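Local coordinates for protein lamina-associated polypeptide 2 isoforms alpha/zeta (Mus musculus, PDB 2V0X) that forms dimers through its C-terminal domain as a component of the nuclear lamina, where it probably acts together with lamin A and chromatin, at residues Ile50-Leu54 against Arg112-Ala116; Arg192-Leu196 against Leu209-Phe214. The protein carries 2 engineered substitutions. All blocks are in the same frame, centred on the assembly; numbering follows the deposited sequence.

In the fold
Both contacts hold extra chain against the long helical pair 100-146 and 152-196. Interaction 1 lays the loop 50-54 on helix 100-146. It is partly buried, and a salt bridge, two bridging waters and one leucine methyl carry it. Interaction 2 packs the end of helix 152-196 against helix 203-211 and the turn after it. Most of its residues are buried, and one arginine serves backbone carbonyls, with Y193, L196, L209 and T210 packing beside it. The two meet directly, as I50 packs on F214 and on the guanidinium of R192. Both also touch the second subunit. Each uses an arginine from a long helix, with a carboxylate as partner in the first and carbonyls in the second.

Interaction 1 of 2, residues Ile50-Leu54 against Arg112-Ala116; sequences IDRQL and RSYEA
D51 and R112 form a salt bridge. NH2 of R112 meets OD2 of D51 at 2.6 Å, and OD2 lies near the guanidinium plane. It accepts through its anti lone pair, the one turned away from OD1. The bond is bent (N-H...O angle 133°). The carboxylate and guanidinium planes are 44° apart, and a single oxygen meets a single nitrogen. The R112 chain bends at its second and third torsions (chi3 -86°), which lays the guanidinium along the loop. O of R52 then sits over one face, 3.5 Å from CZ of R112. A water accepts from NH2 of R112 and donates to O of I50, so a carboxylate and a water both grip NH2. CB of R52 points away from helix 100-146, and its guanidinium pairs with E46 in a salt bridge.

L54 makes the apolar half. CD1 of L54 lies 3.8 Å from CB of A116. The same methyl also sits against the backbone O of R112 and N of A116. CB of E115 lies 3.7 Å from CD1 of L54. The E115 chain is extended beyond CG and carries its carboxylate past L54. OE1 of E115 accepts from a second water at 2.8 Å, and this water accepts a longer bond from N of L54. L54 reaches C182, and R112 reaches S186, both on helix 152-196. On helix 100-146, S113 packs on S113 of the second subunit. An irregular segment is thus laid across both arms of a long helical hairpin, consistent with the antiparallel coiled coil through which this domain dimerises.

Interaction 2 of 2, residues Arg192-Leu196 against Leu209-Phe214; sequences RYLWL and LTVAPF
R192 reaches across from its helix to the backbone carbonyls of the segment 209-214. The chain is extended from CG to NE, so the guanidinium is carried out to the turn after helix 203-211. NH1 of R192 donates twice, to O of T210 at 3.0 Å and to O of A212 at 2.9 Å. The second bond is nearly straight (170°), the first less so (145°). Both oxygens lie close to the guanidinium plane, although NH1 stands above each carbonyl plane. NH2 adds a weak bond to O of P213, and NE donates to O of L219. O of L209 sits over one face of the group, offset toward its rim. A leucine in place of R192 would probably leave the carbonyls of T210 and A212 without their shared donor and the turn less firmly fixed.

T210 sets CG2 over the face of the Y193 ring in a CH-pi contact, 3.9 Å from the ring centroid. OG1 of T210 is bonded to O of K206, and CD1 of L196 comes within 3.2 Å of that OG1. L196 also meets L209, with CD2 lying 4.1 Å from CD1 of L209. H105 of helix 100-146 stacks with Y193, F220 packs on R192, L196 and L209, and L209 touches I81 of the second subunit. The contact therefore folds helix 203-211 back on the end of helix 152-196, beside the dimer partner.

Interaction 1 of 2, residues Ile50-Leu54 against Arg112-Ala116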
ATOM      1  N   ILE B  50       7.301  14.922  -2.664  1.00 35.97           N
ATOM      2  CA  ILE B  50       7.352  13.686  -1.876  1.00 37.35           C
ATOM      3  C   ILE B  50       7.400  13.889  -0.367  1.00 42.45           C
ATOM      4  O   ILE B  50       7.060  12.979   0.385  1.00 43.70           O
ATOM      5  CB  ILE B  50       8.503  12.734  -2.305  1.00 34.79           C
ATOM      6  CG1 ILE B  50       9.875  13.382  -2.069  1.00 39.70           C
ATOM      7  CG2 ILE B  50       8.324  12.321  -3.756  1.00 32.01           C
ATOM      8  CD1 ILE B  50      11.048  12.463  -2.414  1.00 36.60           C
ATOM      9  N   ASP B  51       7.829  15.075   0.064  1.00 45.92           N
ATOM     10  CA  ASP B  51       7.911  15.409   1.486  1.00 46.09           C
ATOM     11  C   ASP B  51       6.622  16.154   1.830  1.00 44.92           C
ATOM     12  O   ASP B  51       6.576  17.389   1.777  1.00 41.63           O
ATOM     13  CB  ASP B  51       9.134  16.309   1.751  1.00 48.57           C
ATOM     14  CG  ASP B  51       9.416  16.522   3.236  1.00 55.04           C
ATOM     15  OD1 ASP B  51      10.374  17.260   3.549  1.00 64.63           O
ATOM     16  OD2 ASP B  51       8.714  15.955   4.095  1.00 46.75           O
ATOM     17  N   ARG B  52       5.581  15.400   2.160  1.00 48.02           N
ATOM     18  CA  ARG B  52       4.282  15.981   2.489  1.00 51.79           C
ATOM     19  C   ARG B  52       3.437  15.044   3.352  1.00 50.02           C
ATOM     20  O   ARG B  52       3.592  13.824   3.314  1.00 50.62           O
ATOM     21  CB  ARG B  52       3.530  16.361   1.197  1.00 60.07           C
ATOM     22  CG  ARG B  52       2.003  16.433   1.317  1.00 70.33           C
ATOM     23  CD  ARG B  52       1.352  17.236   0.186  1.00 66.48           C
ATOM     24  NE  ARG B  52       1.972  17.018  -1.124  1.00 61.52           N
ATOM     25  CZ  ARG B  52       1.889  15.895  -1.833  1.00 57.71           C
ATOM     26  NH1 ARG B  52       1.205  14.848  -1.376  1.00 45.11           N
ATOM     27  NH2 ARG B  52       2.486  15.824  -3.019  1.00 61.20           N
ATOM     28  N   GLN B  53       2.583  15.643   4.166  1.00 48.93           N
ATOM     29  CA  GLN B  53       1.699  14.915   5.063  1.00 48.90           C
ATOM     30  C   GLN B  53       0.709  14.076   4.259  1.00 47.69           C
ATOM     31  O   GLN B  53       0.241  14.496   3.202  1.00 49.73           O
ATOM     32  CB  GLN B  53       0.952  15.918   5.941  1.00 50.90           C
ATOM     33  CG  GLN B  53       0.243  15.332   7.127  1.00 56.72           C
ATOM     34  CD  GLN B  53      -0.093  16.391   8.151  1.00 59.83           C
ATOM     35  OE1 GLN B  53       0.391  16.350   9.286  1.00 64.46           O
ATOM     36  NE2 GLN B  53      -0.882  17.374   7.745  1.00 64.99           N
ATOM     37  N   LEU B  54       0.374  12.907   4.783  1.00 43.89           N
ATOM     38  CA  LEU B  54      -0.550  11.997   4.120  1.00 43.63           C
ATOM     39  C   LEU B  54      -2.029  12.337   4.289  1.00 41.41           C
ATOM     40  O   LEU B  54      -2.456  12.727   5.372  1.00 42.11           O
ATOM     41  CB  LEU B  54      -0.316  10.583   4.646  1.00 45.37           C
ATOM     42  CG  LEU B  54       1.090  10.031   4.386  1.00 49.36           C
ATOM     43  CD1 LEU B  54       1.276   8.714   5.097  1.00 50.80           C
ATOM     44  CD2 LEU B  54       1.298   9.883   2.905  1.00 49.45           C
ATOM     45  N   ARG B 112       5.911   7.484   7.725  1.00 29.72           N
ATOM     46  CA  ARG B 112       4.987   7.838   6.668  1.00 29.52           C
ATOM     47  C   ARG B 112       4.744   6.621   5.791  1.00 27.60           C
ATOM     48  O   ARG B 112       3.617   6.391   5.398  1.00 31.69           O
ATOM     49  CB  ARG B 112       5.515   9.031   5.871  1.00 29.07           C
ATOM     50  CG  ARG B 112       5.661  10.237   6.783  1.00 36.27           C
ATOM     51  CD  ARG B 112       5.022  11.467   6.238  1.00 33.03           C
ATOM     52  NE  ARG B 112       5.918  12.186   5.364  1.00 43.92           N
ATOM     53  CZ  ARG B 112       6.288  13.452   5.539  1.00 48.31           C
ATOM     54  NH1 ARG B 112       5.840  14.159   6.570  1.00 39.86           N
ATOM     55  NH2 ARG B 112       7.107  14.014   4.669  1.00 50.65           N
ATOM     56  N   SER B 113       5.776   5.804   5.562  1.00 23.65           N
ATOM     57  CA  SER B 113       5.597   4.590   4.770  1.00 24.03           C
ATOM     58  C   SER B 113       4.574   3.693   5.478  1.00 24.46           C
ATOM     59  O   SER B 113       3.667   3.152   4.855  1.00 26.93           O
ATOM     60  CB  SER B 113       6.916   3.828   4.623  1.00 31.00           C
ATOM     61  OG  SER B 113       7.831   4.545   3.802  1.00 45.25           O
ATOM     62  N   TYR B 114       4.721   3.559   6.788  1.00 23.76           N
ATOM     63  CA  TYR B 114       3.826   2.716   7.561  1.00 23.09           C
ATOM     64  C   TYR B 114       2.402   3.243   7.485  1.00 24.82           C
ATOM     65  O   TYR B 114       1.455   2.489   7.234  1.00 28.99           O
ATOM     66  CB  TYR B 114       4.273   2.646   9.026  1.00 20.82           C
ATOM     67  CG  TYR B 114       3.504   1.650   9.871  1.00 20.47           C
ATOM     68  CD1 TYR B 114       4.082   0.444  10.242  1.00 21.29           C
ATOM     69  CD2 TYR B 114       2.201   1.917  10.306  1.00 20.54           C
ATOM     70  CE1 TYR B 114       3.397  -0.475  11.025  1.00 22.18           C
ATOM     71  CE2 TYR B 114       1.488   0.986  11.094  1.00 18.42           C
ATOM     72  CZ  TYR B 114       2.102  -0.205  11.448  1.00 19.10           C
ATOM     73  OH  TYR B 114       1.456  -1.138  12.223  1.00 27.08           O
ATOM     74  N   GLU B 115       2.272   4.548   7.687  1.00 23.57           N
ATOM     75  CA  GLU B 115       0.971   5.191   7.700  1.00 24.28           C
ATOM     76  C   GLU B 115       0.265   5.102   6.347  1.00 24.71           C
ATOM     77  O   GLU B 115      -0.921   4.843   6.297  1.00 29.73           O
ATOM     78  CB  GLU B 115       1.103   6.653   8.149  1.00 26.57           C
ATOM     79  CG  GLU B 115      -0.242   7.284   8.438  1.00 32.78           C
ATOM     80  CD  GLU B 115      -0.185   8.777   8.656  1.00 47.41           C
ATOM     81  OE1 GLU B 115       0.884   9.278   9.063  1.00 45.41           O
ATOM     82  OE2 GLU B 115      -1.214   9.448   8.415  1.00 51.08           O
ATOM     83  N   ALA B 116       0.996   5.338   5.260  1.00 21.55           N
ATOM     84  CA  ALA B 116       0.419   5.249   3.919  1.00 20.18           C
ATOM     85  C   ALA B 116      -0.093   3.827   3.667  1.00 24.04           C
ATOM     86  O   ALA B 116      -1.197   3.641   3.139  1.00 30.22           O
ATOM     87  CB  ALA B 116       1.459   5.649   2.850  1.00 18.85           C
TER
HETATM   88  O   HOH W   1       7.343  11.845   2.797  1.00 39.99           O
HETATM   89  O   HOH W   2       1.310  11.689   7.680  1.00 43.93           O

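Interaction 2 of 2, residues Arg192-Leu196 against Leu209-Phe214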
ATOM      1  N   ARG B 192      16.887   9.147  -0.341  1.00 26.64           N
ATOM      2  CA  ARG B 192      17.660  10.293  -0.821  1.00 26.15           C
ATOM      3  C   ARG B 192      18.558  10.789   0.332  1.00 28.74           C
ATOM      4  O   ARG B 192      19.762  10.965   0.155  1.00 29.16           O
ATOM      5  CB  ARG B 192      16.743  11.409  -1.305  1.00 24.45           C
ATOM      6  CG  ARG B 192      16.176  11.161  -2.688  1.00 23.71           C
ATOM      7  CD  ARG B 192      15.303  12.312  -3.086  1.00 23.71           C
ATOM      8  NE  ARG B 192      14.859  12.176  -4.469  1.00 26.20           N
ATOM      9  CZ  ARG B 192      14.106  13.074  -5.089  1.00 27.14           C
ATOM     10  NH1 ARG B 192      13.729  14.160  -4.443  1.00 29.03           N
ATOM     11  NH2 ARG B 192      13.711  12.876  -6.341  1.00 29.71           N
ATOM     12  N   TYR B 193      17.989  10.925   1.529  1.00 29.53           N
ATOM     13  CA  TYR B 193      18.767  11.365   2.695  1.00 29.94           C
ATOM     14  C   TYR B 193      19.851  10.351   3.020  1.00 31.19           C
ATOM     15  O   TYR B 193      20.994  10.708   3.316  1.00 35.54           O
ATOM     16  CB  TYR B 193      17.870  11.549   3.920  1.00 30.98           C
ATOM     17  CG  TYR B 193      17.100  12.847   3.913  1.00 33.07           C
ATOM     18  CD1 TYR B 193      15.758  12.889   3.535  1.00 31.79           C
ATOM     19  CD2 TYR B 193      17.712  14.038   4.309  1.00 34.87           C
ATOM     20  CE1 TYR B 193      15.039  14.088   3.553  1.00 31.42           C
ATOM     21  CE2 TYR B 193      17.010  15.238   4.332  1.00 35.41           C
ATOM     22  CZ  TYR B 193      15.673  15.256   3.954  1.00 39.45           C
ATOM     23  OH  TYR B 193      14.974  16.442   3.985  1.00 46.50           O
ATOM     24  N   LEU B 194      19.501   9.077   2.923  1.00 28.74           N
ATOM     25  CA  LEU B 194      20.449   8.027   3.220  1.00 28.67           C
ATOM     26  C   LEU B 194      21.653   7.984   2.288  1.00 31.57           C
ATOM     27  O   LEU B 194      22.775   7.798   2.750  1.00 34.20           O
ATOM     28  CB  LEU B 194      19.764   6.674   3.221  1.00 28.59           C
ATOM     29  CG  LEU B 194      20.666   5.496   3.575  1.00 31.00           C
ATOM     30  CD1 LEU B 194      21.123   5.596   5.052  1.00 31.32           C
ATOM     31  CD2 LEU B 194      19.892   4.207   3.337  1.00 31.31           C
ATOM     32  N   TRP B 195      21.412   8.119   0.983  1.00 33.04           N
ATOM     33  CA  TRP B 195      22.477   8.075  -0.011  1.00 32.13           C
ATOM     34  C   TRP B 195      23.291   9.358  -0.174  1.00 34.04           C
ATOM     35  O   TRP B 195      24.433   9.301  -0.629  1.00 35.43           O
ATOM     36  CB  TRP B 195      21.949   7.580  -1.365  1.00 31.45           C
ATOM     37  CG  TRP B 195      21.718   6.118  -1.341  1.00 32.57           C
ATOM     38  CD1 TRP B 195      20.539   5.477  -1.044  1.00 33.39           C
ATOM     39  CD2 TRP B 195      22.705   5.086  -1.505  1.00 32.78           C
ATOM     40  NE1 TRP B 195      20.741   4.122  -0.997  1.00 33.87           N
ATOM     41  CE2 TRP B 195      22.056   3.852  -1.276  1.00 34.32           C
ATOM     42  CE3 TRP B 195      24.070   5.088  -1.814  1.00 33.29           C
ATOM     43  CZ2 TRP B 195      22.727   2.624  -1.344  1.00 36.43           C
ATOM     44  CZ3 TRP B 195      24.743   3.870  -1.884  1.00 34.99           C
ATOM     45  CH2 TRP B 195      24.071   2.650  -1.650  1.00 35.90           C
ATOM     46  N   LEU B 196      22.721  10.502   0.186  1.00 32.89           N
ATOM     47  CA  LEU B 196      23.450  11.761   0.097  1.00 32.00           C
ATOM     48  C   LEU B 196      24.355  12.000   1.317  1.00 35.46           C
ATOM     49  O   LEU B 196      25.311  12.766   1.240  1.00 39.00           O
ATOM     50  CB  LEU B 196      22.489  12.941  -0.055  1.00 31.22           C
ATOM     51  CG  LEU B 196      21.834  13.143  -1.418  1.00 32.97           C
ATOM     52  CD1 LEU B 196      20.968  14.375  -1.365  1.00 35.27           C
ATOM     53  CD2 LEU B 196      22.885  13.284  -2.512  1.00 32.02           C
ATOM     54  N   LEU B 209      18.785  18.270  -4.692  1.00 40.66           N
ATOM     55  CA  LEU B 209      18.484  16.900  -5.096  1.00 38.08           C
ATOM     56  C   LEU B 209      17.414  16.247  -4.218  1.00 39.32           C
ATOM     57  O   LEU B 209      16.553  15.511  -4.702  1.00 41.32           O
ATOM     58  CB  LEU B 209      19.759  16.051  -5.077  1.00 35.35           C
ATOM     59  CG  LEU B 209      20.814  16.370  -6.138  1.00 29.24           C
ATOM     60  CD1 LEU B 209      22.016  15.550  -5.837  1.00 24.59           C
ATOM     61  CD2 LEU B 209      20.318  16.065  -7.552  1.00 31.24           C
ATOM     62  N   THR B 210      17.473  16.529  -2.925  1.00 39.30           N
ATOM     63  CA  THR B 210      16.527  15.986  -1.969  1.00 40.23           C
ATOM     64  C   THR B 210      15.073  16.468  -2.140  1.00 44.13           C
ATOM     65  O   THR B 210      14.152  15.693  -1.925  1.00 43.52           O
ATOM     66  CB  THR B 210      16.999  16.290  -0.524  1.00 36.70           C
ATOM     67  OG1 THR B 210      18.237  15.613  -0.286  1.00 36.58           O
ATOM     68  CG2 THR B 210      15.965  15.824   0.497  1.00 39.80           C
ATOM     69  N   VAL B 211      14.872  17.737  -2.503  1.00 44.90           N
ATOM     70  CA  VAL B 211      13.512  18.286  -2.649  1.00 43.27           C
ATOM     71  C   VAL B 211      12.965  18.273  -4.083  1.00 42.48           C
ATOM     72  O   VAL B 211      11.845  18.724  -4.341  1.00 40.18           O
ATOM     73  CB  VAL B 211      13.410  19.728  -2.083  1.00 42.17           C
ATOM     74  CG1 VAL B 211      13.881  19.761  -0.632  1.00 42.70           C
ATOM     75  CG2 VAL B 211      14.220  20.700  -2.937  1.00 41.57           C
ATOM     76  N   ALA B 212      13.767  17.773  -5.010  1.00 42.37           N
ATOM     77  CA  ALA B 212      13.364  17.692  -6.402  1.00 41.67           C
ATOM     78  C   ALA B 212      12.156  16.763  -6.537  1.00 42.53           C
ATOM     79  O   ALA B 212      11.839  15.985  -5.629  1.00 42.50           O
ATOM     80  CB  ALA B 212      14.522  17.142  -7.241  1.00 40.51           C
ATOM     81  N   PRO B 213      11.404  16.911  -7.635  1.00 41.96           N
ATOM     82  CA  PRO B 213      10.237  16.049  -7.862  1.00 40.61           C
ATOM     83  C   PRO B 213      10.775  14.644  -8.105  1.00 37.97           C
ATOM     84  O   PRO B 213      11.894  14.491  -8.576  1.00 39.47           O
ATOM     85  CB  PRO B 213       9.656  16.618  -9.154  1.00 41.35           C
ATOM     86  CG  PRO B 213       9.996  18.091  -9.042  1.00 42.08           C
ATOM     87  CD  PRO B 213      11.425  18.037  -8.586  1.00 41.49           C
ATOM     88  N   PHE B 214      10.021  13.622  -7.732  1.00 34.72           N
ATOM     89  CA  PHE B 214      10.473  12.264  -7.993  1.00 33.80           C
ATOM     90  C   PHE B 214       9.820  11.844  -9.297  1.00 36.57           C
ATOM     91  O   PHE B 214       8.616  12.028  -9.479  1.00 39.38           O
ATOM     92  CB  PHE B 214      10.039  11.318  -6.886  1.00 32.05           C
ATOM     93  CG  PHE B 214      10.371   9.879  -7.167  1.00 29.68           C
ATOM     94  CD1 PHE B 214      11.650   9.513  -7.564  1.00 29.06           C
ATOM     95  CD2 PHE B 214       9.418   8.886  -6.986  1.00 29.09           C
ATOM     96  CE1 PHE B 214      11.979   8.184  -7.773  1.00 29.53           C
ATOM     97  CE2 PHE B 214       9.731   7.549  -7.192  1.00 29.64           C
ATOM     98  CZ  PHE B 214      11.009   7.193  -7.583  1.00 30.03           C
TER